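Local coordinates for aminoglycoside 3'-phosphotransferase AphA1-IAB (Acinetobacter baumannii, PDB 4FEW), which phosphorylates kanamycin and structurally related aminoglycosides at the 3'-hydroxyl using ATP, and so confers resistance to these antibiotics, at residues A39-L44 with E52-H57; T67-R72 with I216-V221; T84-I89 with L98-P103. One frame throughout, in Å; residues are numbered along the deposited sequence.

Contact 1. Residues A39-L44 with E52-H57; sequences ATIYRL and ELFLKH. With PP2 (1-tert-butyl-3-(4-chloro-phenyl)-1H-pyrazolo[3,4-D]pyrimidin-4-ylamine), chain H.
Phe54 meets Ile41 and Arg43 of the facing strand while one face of its ring receives the pyrazolopyrimidine of PP2, so a single hairpin pair also builds part of the inhibitor's bed. Its CD1 touches Ile41 CG2 at 3.8 Å, and CE1 meets Arg43 CG at 3.8 Å. On the ligand side the ring lies offset over the heterocycle, with Phe54 CE2 3.4 Å from PP2 C6. Ile41 adds to this wall: its CD1 comes within 3.5 Å of PP2 C24, in the tert-butyl group.

The backbone that carries these side chains is an antiparallel hairpin, its strands at 160°. Three hydrogen-bonded pairs join it, and Tyr42 N reaches Leu55 O (2.7 Å) almost straight, at 175°. Arg43 sends CG away from its own backbone N (chi1 -169°), then bends about its CG-CD bond to bring NH2 into a salt bridge with Glu52 OE2 (2.5 Å). The carboxylate oxygen lies in the guanidinium plane, although the two groups stand nearly perpendicular. On the face carrying Thr40, Tyr42 and His57, a water joins Tyr42 OH to His57 ND1, while His57 NE2 is hydrogen-bonded to Asp94. Tyr42 and Leu55 lie side by side there, and Leu44 crosses Leu55 at an angle.

Lys56 extends from the Phe54 face toward helix 61-76. Within the five-stranded sheet, strand 28-31 flanks one side of the hairpin and strand 94-100 the other, while Ala39 rests on helix 61-76.

Contact 2. Residues T67-R72 with I216-V221; sequences TDEMVR and IDVGRV. With PP2 (1-tert-butyl-3-(4-chloro-phenyl)-1H-pyrazolo[3,4-D]pyrimidin-4-ylamine), chain H; KAN (kanamycin a), chain G.
Glu69 and Gly219 bring a helix against a loop at the place where kinase-like folds join the helix of the N-terminal lobe to the segment holding the metal-binding aspartate; Asp217 probably corresponds to that residue. Packing is tight around the type I turn from Val218 to Val221. Gly219 CA lies 3.7 Å from Glu69 CA, and the extended side chain of Arg72 runs past the turn, with its CD 3.3 Å from Gly219 O. Arg72 and Val221 slide by each other in opposite directions. NE then donates to a lone pair of Val221 O at 2.9 Å, close to the guanidinium plane, while NH1 turns back to Asp68 O (3.0 Å); these two bonds limit rotation of the group.

Arg220 forms the looser side: it points away from the helix, reaches kanamycin O8 through weak bonds from NH1 and NH2, and through NH2 makes a long, weak ion pair with Asp199, the probable proton acceptor. Glu69 and Asp217, by contrast, are buried, their carboxylates 4.0 Å apart at Glu69 OE2 and Asp217 OD1. Lys56 NZ bridges Glu69 OE1 and Asp217 OD1, probably easing their repulsion. A water donates to Glu69 OE2 at 2.8 Å and accepts from Asp217 N at 3.0 Å.

Contact 3. Residues T84-I89 with L98-P103; sequences TIKHFI and LTTAIP. With PP2 (1-tert-butyl-3-(4-chloro-phenyl)-1H-pyrazolo[3,4-D]pyrimidin-4-ylamine), chain H.
Of the His87 side chain, CB is what meets Leu98, and the flat imidazole leads off the strand pair to bond Asp23 through ND1. The second flat group is the PP2 heterocycle: Phe54 covers one face, Ile216 the opposite one, and the backbone of Ile102 lines its edge. There Ile102 N gives a hydrogen bond to PP2 N4 (2.9 Å, 167°), and PP2 N25 returns one to Ile102 O at 3.0 Å.

Just before this hinge-like segment the chain pairs with 84-89 as an antiparallel hairpin containing a classic beta bulge. Lys86 and His87 both confront Leu98, whose carbonyl oxygen accepts a hydrogen bond from Lys86 N at 2.8 Å and a weaker one from His87 N. Leu98 N answers to His87 O. Leu98 CD2 packs on Lys86 CB at 3.9 Å, before the lysine chain crosses Thr100 at about a right angle. At the hairpin's open end, next to the hinge-like segment, Thr100 holds OG1 between its own N and carbonyl carbon (chi1 68°), a rotation that lets OG1 accept a bond from Thr84 N at 3.2 Å; Thr100 N completes the grip on Thr84 O.

The inhibitor's edge is thus read by backbone rather than side chains, much as adenine is at the hinge of kinase-like enzymes.

Overall arrangement
Followed from the N terminus, the chain first closes contact 1, a short hairpin loop between neighbouring strands. Strand 53-59 leads directly into helix 61-76, where the first half of contact 2 begins; its partner 216-221 comes 144 residues later, after strand 211-215. Contact 3 closes another hairpin inside that long loop, so it nests within contact 2, while contact 1 precedes both in series. Strands 53-59 and 94-100 are neighbours, placing contacts 1 and 3 in one five-stranded sheet. Contact 2 ties the helix beside this sheet to the loop following the smaller three-stranded sheet. All three contacts converge on PP2, approaching it from different parts of the fold.

Contact 1. Residues A39-L44 with E52-H57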
# COMPACT_ATOMS: atom_id res chain seq x y z
N ALA A 39 -5.85 5.29 -9.68
CA ALA A 39 -6.45 4.35 -10.63
C ALA A 39 -7.95 4.31 -10.44
O ALA A 39 -8.43 4.54 -9.34
CB ALA A 39 -5.87 2.96 -10.44
N THR A 40 -8.71 4.05 -11.49
CA THR A 40 -10.13 3.78 -11.32
C THR A 40 -10.30 2.39 -10.71
O THR A 40 -9.65 1.43 -11.13
CB THR A 40 -10.88 3.90 -12.64
OG1 THR A 40 -10.57 5.16 -13.24
CG2 THR A 40 -12.38 3.80 -12.42
N ILE A 41 -11.13 2.28 -9.69
CA ILE A 41 -11.35 0.98 -9.05
C ILE A 41 -12.77 0.47 -9.23
O ILE A 41 -13.72 1.16 -8.89
CB ILE A 41 -11.00 0.99 -7.57
CG1 ILE A 41 -9.52 1.32 -7.39
CG2 ILE A 41 -11.31 -0.37 -6.94
CD1 ILE A 41 -9.11 1.44 -5.96
N TYR A 42 -12.88 -0.74 -9.78
CA TYR A 42 -14.17 -1.41 -9.91
C TYR A 42 -14.27 -2.60 -8.98
O TYR A 42 -13.33 -3.39 -8.84
CB TYR A 42 -14.42 -1.88 -11.34
CG TYR A 42 -14.40 -0.78 -12.38
CD1 TYR A 42 -15.50 0.04 -12.59
CD2 TYR A 42 -13.28 -0.58 -13.17
CE1 TYR A 42 -15.48 1.04 -13.54
CE2 TYR A 42 -13.25 0.42 -14.12
CZ TYR A 42 -14.34 1.23 -14.31
OH TYR A 42 -14.28 2.21 -15.26
N ARG A 43 -15.43 -2.74 -8.34
CA ARG A 43 -15.72 -3.92 -7.56
C ARG A 43 -16.67 -4.79 -8.38
O ARG A 43 -17.65 -4.29 -8.94
CB ARG A 43 -16.35 -3.54 -6.21
CG ARG A 43 -16.45 -4.68 -5.21
CD ARG A 43 -16.92 -4.19 -3.84
NE ARG A 43 -18.31 -3.72 -3.88
CZ ARG A 43 -19.36 -4.48 -3.54
NH1 ARG A 43 -20.59 -3.98 -3.61
NH2 ARG A 43 -19.17 -5.72 -3.13
N LEU A 44 -16.34 -6.07 -8.46
CA LEU A 44 -17.15 -7.04 -9.20
C LEU A 44 -17.76 -8.01 -8.20
O LEU A 44 -17.06 -8.67 -7.44
CB LEU A 44 -16.29 -7.80 -10.21
CG LEU A 44 -15.97 -7.10 -11.53
CD1 LEU A 44 -15.04 -5.91 -11.34
CD2 LEU A 44 -15.37 -8.08 -12.51
N GLU A 52 -15.82 -12.38 -5.13
CA GLU A 52 -15.76 -10.96 -5.41
C GLU A 52 -14.40 -10.66 -6.03
O GLU A 52 -13.39 -11.20 -5.59
CB GLU A 52 -15.92 -10.17 -4.10
CG GLU A 52 -15.87 -8.67 -4.26
CD GLU A 52 -16.17 -7.94 -2.96
OE1 GLU A 52 -15.34 -7.98 -2.04
OE2 GLU A 52 -17.26 -7.33 -2.87
N LEU A 53 -14.39 -9.81 -7.06
CA LEU A 53 -13.12 -9.37 -7.67
C LEU A 53 -12.95 -7.86 -7.57
O LEU A 53 -13.92 -7.12 -7.37
CB LEU A 53 -13.06 -9.76 -9.15
CG LEU A 53 -13.29 -11.22 -9.51
CD1 LEU A 53 -13.21 -11.43 -11.01
CD2 LEU A 53 -12.27 -12.09 -8.79
N PHE A 54 -11.72 -7.40 -7.74
CA PHE A 54 -11.46 -5.98 -7.96
C PHE A 54 -10.75 -5.78 -9.29
O PHE A 54 -9.87 -6.56 -9.65
CB PHE A 54 -10.67 -5.37 -6.81
CG PHE A 54 -11.52 -5.00 -5.62
CD1 PHE A 54 -12.16 -3.78 -5.56
CD2 PHE A 54 -11.69 -5.90 -4.57
CE1 PHE A 54 -12.97 -3.45 -4.47
CE2 PHE A 54 -12.47 -5.57 -3.48
CZ PHE A 54 -13.12 -4.35 -3.43
N LEU A 55 -11.15 -4.75 -10.02
CA LEU A 55 -10.45 -4.36 -11.24
C LEU A 55 -9.93 -2.93 -11.11
O LEU A 55 -10.68 -2.01 -10.81
CB LEU A 55 -11.38 -4.47 -12.45
CG LEU A 55 -10.80 -4.08 -13.82
CD1 LEU A 55 -9.63 -4.97 -14.20
CD2 LEU A 55 -11.89 -4.15 -14.88
N LYS A 56 -8.63 -2.77 -11.30
CA LYS A 56 -7.99 -1.46 -11.28
C LYS A 56 -7.63 -1.08 -12.70
O LYS A 56 -7.08 -1.89 -13.43
CB LYS A 56 -6.70 -1.50 -10.48
CG LYS A 56 -6.82 -1.12 -9.02
CD LYS A 56 -5.45 -0.81 -8.45
CE LYS A 56 -5.49 -0.60 -6.95
NZ LYS A 56 -4.22 0.02 -6.48
N HIS A 57 -7.94 0.16 -13.10
CA HIS A 57 -7.56 0.65 -14.41
C HIS A 57 -6.76 1.93 -14.29
O HIS A 57 -7.28 2.95 -13.81
CB HIS A 57 -8.79 0.91 -15.29
CG HIS A 57 -8.48 1.55 -16.61
ND1 HIS A 57 -9.37 2.37 -17.27
CD2 HIS A 57 -7.38 1.48 -17.40
CE1 HIS A 57 -8.84 2.78 -18.40
NE2 HIS A 57 -7.62 2.26 -18.50
C1 PP2 H . -8.98 -4.57 -2.52
N2 PP2 H . -8.29 -5.60 -3.03
C3 PP2 H . -8.48 -6.81 -2.56
N4 PP2 H . -9.34 -7.04 -1.58
C5 PP2 H . -10.05 -6.06 -1.02
C6 PP2 H . -9.88 -4.75 -1.49
C8 PP2 H . -10.39 -3.46 -1.25
N9 PP2 H . -9.78 -2.64 -2.09
N10 PP2 H . -8.99 -3.26 -2.81
C11 PP2 H . -11.34 -3.05 -0.32
C12 PP2 H . -11.98 -3.91 0.56
C13 PP2 H . -12.93 -3.45 1.46
C14 PP2 H . -13.25 -2.10 1.48
C15 PP2 H . -12.63 -1.22 0.60
C16 PP2 H . -11.68 -1.70 -0.30
C22 PP2 H . -8.14 -2.61 -3.85
C23 PP2 H . -8.55 -3.12 -5.22
C24 PP2 H . -8.38 -1.10 -3.73
C25 PP2 H . -6.66 -2.91 -3.57
N25 PP2 H . -10.88 -6.40 -0.04
CL PP2 H . -14.43 -1.53 2.60
O HOH W 1 -11.85 3.48 -16.64

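Contact 2. Residues T67-R72 with I216-V221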
# COMPACT_ATOMS: atom_id res chain seq x y z
N THR A 67 0.98 -1.09 -12.83
CA THR A 67 1.97 -2.08 -13.22
C THR A 67 2.89 -2.39 -12.05
O THR A 67 3.22 -3.55 -11.80
CB THR A 67 2.79 -1.58 -14.40
OG1 THR A 67 1.91 -1.36 -15.52
CG2 THR A 67 3.89 -2.60 -14.79
N ASP A 68 3.30 -1.35 -11.33
CA ASP A 68 4.16 -1.52 -10.16
C ASP A 68 3.48 -2.38 -9.11
O ASP A 68 4.10 -3.22 -8.47
CB ASP A 68 4.50 -0.17 -9.53
CG ASP A 68 5.50 0.61 -10.35
OD1 ASP A 68 6.12 0.03 -11.27
OD2 ASP A 68 5.67 1.81 -10.04
N GLU A 69 2.18 -2.15 -8.91
CA GLU A 69 1.43 -2.94 -7.95
C GLU A 69 1.31 -4.39 -8.41
O GLU A 69 1.35 -5.32 -7.59
CB GLU A 69 0.04 -2.35 -7.70
CG GLU A 69 -0.80 -3.21 -6.76
CD GLU A 69 -2.20 -2.68 -6.55
OE1 GLU A 69 -2.58 -1.70 -7.22
OE2 GLU A 69 -2.91 -3.25 -5.69
N MSE A 70 1.15 -4.60 -9.71
CA MSE A 70 1.01 -5.96 -10.20
C MSE A 70 2.24 -6.82 -9.83
O MSE A 70 2.09 -7.91 -9.29
CB MSE A 70 0.72 -6.00 -11.71
CG MSE A 70 0.48 -7.41 -12.27
SE MSE A 70 2.12 -8.40 -12.68
CE MSE A 70 2.77 -7.33 -14.14
N VAL A 71 3.44 -6.32 -10.11
CA VAL A 71 4.65 -7.14 -9.91
C VAL A 71 4.96 -7.39 -8.44
O VAL A 71 5.53 -8.42 -8.08
CB VAL A 71 5.91 -6.57 -10.61
CG1 VAL A 71 5.68 -6.48 -12.11
CG2 VAL A 71 6.28 -5.20 -10.02
N ARG A 72 4.54 -6.46 -7.59
CA ARG A 72 4.73 -6.59 -6.17
C ARG A 72 3.72 -7.58 -5.58
O ARG A 72 4.07 -8.38 -4.72
CB ARG A 72 4.68 -5.20 -5.51
CG ARG A 72 5.98 -4.44 -5.74
CD ARG A 72 5.82 -2.95 -5.53
NE ARG A 72 7.08 -2.23 -5.77
CZ ARG A 72 7.58 -1.97 -6.98
NH1 ARG A 72 6.95 -2.39 -8.08
NH2 ARG A 72 8.71 -1.29 -7.09
N ILE A 216 -3.48 -5.21 1.48
CA ILE A 216 -3.77 -4.84 0.10
C ILE A 216 -3.02 -3.58 -0.29
O ILE A 216 -2.34 -3.00 0.54
CB ILE A 216 -5.30 -4.60 -0.10
CG1 ILE A 216 -5.78 -3.42 0.75
CG2 ILE A 216 -6.10 -5.88 0.22
CD1 ILE A 216 -7.27 -3.08 0.55
N ASP A 217 -3.17 -3.16 -1.54
CA ASP A 217 -2.56 -1.93 -2.04
C ASP A 217 -1.03 -1.94 -1.89
O ASP A 217 -0.46 -1.06 -1.25
CB ASP A 217 -3.15 -0.70 -1.33
CG ASP A 217 -3.91 0.21 -2.29
OD1 ASP A 217 -3.94 -0.08 -3.50
OD2 ASP A 217 -4.48 1.22 -1.82
N VAL A 218 -0.38 -2.92 -2.51
CA VAL A 218 1.03 -3.17 -2.26
C VAL A 218 1.99 -2.50 -3.26
O VAL A 218 3.15 -2.88 -3.35
CB VAL A 218 1.30 -4.69 -2.19
CG1 VAL A 218 0.47 -5.30 -1.08
CG2 VAL A 218 0.99 -5.38 -3.54
N GLY A 219 1.50 -1.49 -3.99
CA GLY A 219 2.29 -0.83 -5.02
C GLY A 219 3.59 -0.16 -4.59
O GLY A 219 4.46 0.09 -5.43
N ARG A 220 3.74 0.14 -3.31
CA ARG A 220 4.96 0.80 -2.82
C ARG A 220 5.87 -0.17 -2.05
O ARG A 220 6.83 0.25 -1.39
CB ARG A 220 4.58 2.01 -1.95
CG ARG A 220 3.87 3.11 -2.75
CD ARG A 220 3.34 4.30 -1.90
NE ARG A 220 2.69 5.31 -2.76
CZ ARG A 220 1.59 6.00 -2.43
NH1 ARG A 220 1.08 6.87 -3.30
NH2 ARG A 220 0.99 5.83 -1.26
N VAL A 221 5.59 -1.46 -2.17
CA VAL A 221 6.39 -2.50 -1.50
C VAL A 221 7.86 -2.46 -1.92
O VAL A 221 8.17 -2.27 -3.08
CB VAL A 221 5.82 -3.91 -1.78
CG1 VAL A 221 6.88 -4.99 -1.61
CG2 VAL A 221 4.63 -4.20 -0.86
C1 PP2 H . -8.98 -4.57 -2.52
N2 PP2 H . -8.29 -5.60 -3.03
C3 PP2 H . -8.48 -6.81 -2.56
N4 PP2 H . -9.34 -7.04 -1.58
C5 PP2 H . -10.05 -6.06 -1.02
C6 PP2 H . -9.88 -4.75 -1.49
C8 PP2 H . -10.39 -3.46 -1.25
N9 PP2 H . -9.78 -2.64 -2.09
N10 PP2 H . -8.99 -3.26 -2.81
C11 PP2 H . -11.34 -3.05 -0.32
C12 PP2 H . -11.98 -3.91 0.56
C13 PP2 H . -12.93 -3.45 1.46
C14 PP2 H . -13.25 -2.10 1.48
C15 PP2 H . -12.63 -1.22 0.60
C16 PP2 H . -11.68 -1.70 -0.30
C22 PP2 H . -8.14 -2.61 -3.85
C23 PP2 H . -8.55 -3.12 -5.22
C24 PP2 H . -8.38 -1.10 -3.73
C25 PP2 H . -6.66 -2.91 -3.57
N25 PP2 H . -10.88 -6.40 -0.04
CL PP2 H . -14.43 -1.53 2.60
C1 KAN G . -3.69 9.24 1.53
C2 KAN G . -3.87 7.74 1.37
C3 KAN G . -2.82 7.11 0.44
C4 KAN G . -2.94 7.77 -0.92
C5 KAN G . -2.68 9.26 -0.74
C6 KAN G . -2.79 9.92 -2.11
C7 KAN G . -1.12 12.37 4.96
C8 KAN G . -2.57 12.00 4.99
C9 KAN G . -2.73 10.64 4.25
C10 KAN G . -2.25 10.72 2.78
C11 KAN G . -0.76 11.05 2.81
C12 KAN G . -0.60 12.38 3.52
C13 KAN G . -4.43 12.18 6.59
C14 KAN G . -4.58 12.82 7.98
C15 KAN G . -4.02 11.92 9.07
C16 KAN G . -4.85 10.64 9.02
C17 KAN G . -4.68 10.02 7.65
C18 KAN G . -5.35 8.63 7.55
N1 KAN G . -2.52 11.35 -1.96
N2 KAN G . -0.34 11.22 1.40
N3 KAN G . -1.03 13.72 5.56
N4 KAN G . -4.10 12.60 10.38
O5 KAN G . -3.70 9.83 0.21
O6 KAN G . -3.77 7.13 2.67
O7 KAN G . -3.05 5.71 0.28
O8 KAN G . -1.99 7.16 -1.79
O9 KAN G . -2.39 9.47 2.11
O10 KAN G . -4.10 10.20 4.32
O11 KAN G . -2.98 12.02 6.37
O12 KAN G . -5.15 10.93 6.60
O13 KAN G . -3.89 14.06 7.91
O14 KAN G . -4.44 9.73 10.03
O15 KAN G . -5.01 8.02 6.28
O HOH W 2 -3.69 -5.06 -3.74

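Contact 3. Residues T84-I89 with L98-P103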
# COMPACT_ATOMS: atom_id res chain seq x y z
N THR A 84 -5.06 -12.37 -4.96
CA THR A 84 -4.48 -13.16 -6.05
C THR A 84 -4.74 -12.50 -7.41
O THR A 84 -5.86 -12.05 -7.69
CB THR A 84 -5.06 -14.59 -6.07
OG1 THR A 84 -4.71 -15.25 -4.84
CG2 THR A 84 -4.52 -15.38 -7.25
N ILE A 85 -3.70 -12.41 -8.23
CA ILE A 85 -3.84 -11.85 -9.57
C ILE A 85 -4.62 -12.80 -10.46
O ILE A 85 -4.25 -13.96 -10.62
CB ILE A 85 -2.48 -11.56 -10.20
CG1 ILE A 85 -1.68 -10.64 -9.29
CG2 ILE A 85 -2.65 -10.94 -11.58
CD1 ILE A 85 -0.18 -10.66 -9.54
N LYS A 86 -5.72 -12.34 -11.02
CA LYS A 86 -6.48 -13.16 -11.95
C LYS A 86 -6.04 -12.87 -13.38
O LYS A 86 -6.01 -13.77 -14.23
CB LYS A 86 -7.99 -12.91 -11.82
CG LYS A 86 -8.75 -14.02 -11.13
CD LYS A 86 -10.20 -14.05 -11.62
CE LYS A 86 -10.79 -15.46 -11.51
NZ LYS A 86 -10.62 -16.03 -10.14
N HIS A 87 -5.70 -11.61 -13.65
CA HIS A 87 -5.44 -11.16 -15.00
C HIS A 87 -4.87 -9.75 -14.95
O HIS A 87 -5.29 -8.93 -14.14
CB HIS A 87 -6.74 -11.18 -15.80
CG HIS A 87 -6.55 -11.38 -17.27
ND1 HIS A 87 -7.32 -12.26 -18.00
CD2 HIS A 87 -5.70 -10.81 -18.15
CE1 HIS A 87 -6.94 -12.23 -19.26
NE2 HIS A 87 -5.95 -11.36 -19.38
N PHE A 88 -3.89 -9.48 -15.81
CA PHE A 88 -3.33 -8.13 -15.93
C PHE A 88 -3.06 -7.84 -17.39
O PHE A 88 -2.63 -8.72 -18.14
CB PHE A 88 -2.03 -8.00 -15.11
CG PHE A 88 -1.26 -6.72 -15.36
CD1 PHE A 88 -1.54 -5.57 -14.63
CD2 PHE A 88 -0.23 -6.68 -16.30
CE1 PHE A 88 -0.83 -4.39 -14.84
CE2 PHE A 88 0.48 -5.50 -16.52
CZ PHE A 88 0.18 -4.36 -15.79
N ILE A 89 -3.33 -6.62 -17.81
CA ILE A 89 -3.07 -6.22 -19.18
C ILE A 89 -2.31 -4.90 -19.18
O ILE A 89 -2.62 -4.01 -18.39
CB ILE A 89 -4.38 -6.08 -20.00
CG1 ILE A 89 -5.13 -7.42 -20.03
CG2 ILE A 89 -4.09 -5.63 -21.42
CD1 ILE A 89 -6.51 -7.36 -20.67
N LEU A 98 -6.75 -7.17 -12.53
CA LEU A 98 -7.90 -7.86 -11.94
C LEU A 98 -7.44 -8.79 -10.83
O LEU A 98 -6.66 -9.71 -11.08
CB LEU A 98 -8.63 -8.67 -13.02
CG LEU A 98 -9.91 -9.44 -12.64
CD1 LEU A 98 -11.06 -8.50 -12.28
CD2 LEU A 98 -10.33 -10.39 -13.75
N THR A 99 -7.92 -8.56 -9.62
CA THR A 99 -7.51 -9.38 -8.48
C THR A 99 -8.72 -9.95 -7.75
O THR A 99 -9.81 -9.41 -7.85
CB THR A 99 -6.66 -8.58 -7.49
OG1 THR A 99 -7.41 -7.47 -6.98
CG2 THR A 99 -5.41 -8.05 -8.19
N THR A 100 -8.51 -11.04 -7.01
CA THR A 100 -9.55 -11.56 -6.12
C THR A 100 -9.57 -10.74 -4.84
O THR A 100 -8.53 -10.38 -4.31
CB THR A 100 -9.34 -13.05 -5.74
OG1 THR A 100 -8.17 -13.17 -4.91
CG2 THR A 100 -9.21 -13.93 -6.98
N ALA A 101 -10.77 -10.45 -4.36
CA ALA A 101 -10.91 -9.66 -3.14
C ALA A 101 -10.53 -10.49 -1.94
O ALA A 101 -10.71 -11.71 -1.93
CB ALA A 101 -12.35 -9.12 -3.00
N ILE A 102 -9.97 -9.84 -0.93
CA ILE A 102 -9.85 -10.45 0.37
C ILE A 102 -11.11 -10.11 1.14
O ILE A 102 -11.37 -8.94 1.43
CB ILE A 102 -8.63 -9.91 1.10
CG1 ILE A 102 -7.36 -10.23 0.30
CG2 ILE A 102 -8.54 -10.52 2.50
CD1 ILE A 102 -6.11 -9.74 0.97
N PRO A 103 -11.92 -11.12 1.46
CA PRO A 103 -13.20 -10.87 2.14
C PRO A 103 -13.00 -10.23 3.51
O PRO A 103 -12.02 -10.51 4.19
CB PRO A 103 -13.83 -12.27 2.27
CG PRO A 103 -12.69 -13.23 2.13
CD PRO A 103 -11.65 -12.56 1.26
C1 PP2 H . -8.98 -4.57 -2.52
N2 PP2 H . -8.29 -5.60 -3.03
C3 PP2 H . -8.48 -6.81 -2.56
N4 PP2 H . -9.34 -7.04 -1.58
C5 PP2 H . -10.05 -6.06 -1.02
C6 PP2 H . -9.88 -4.75 -1.49
C8 PP2 H . -10.39 -3.46 -1.25
N9 PP2 H . -9.78 -2.64 -2.09
N10 PP2 H . -8.99 -3.26 -2.81
C11 PP2 H . -11.34 -3.05 -0.32
C12 PP2 H . -11.98 -3.91 0.56
C13 PP2 H . -12.93 -3.45 1.46
C14 PP2 H . -13.25 -2.10 1.48
C15 PP2 H . -12.63 -1.22 0.60
C16 PP2 H . -11.68 -1.70 -0.30
C22 PP2 H . -8.14 -2.61 -3.85
C23 PP2 H . -8.55 -3.12 -5.22
C24 PP2 H . -8.38 -1.10 -3.73
C25 PP2 H . -6.66 -2.91 -3.57
N25 PP2 H . -10.88 -6.40 -0.04
CL PP2 H . -14.43 -1.53 2.60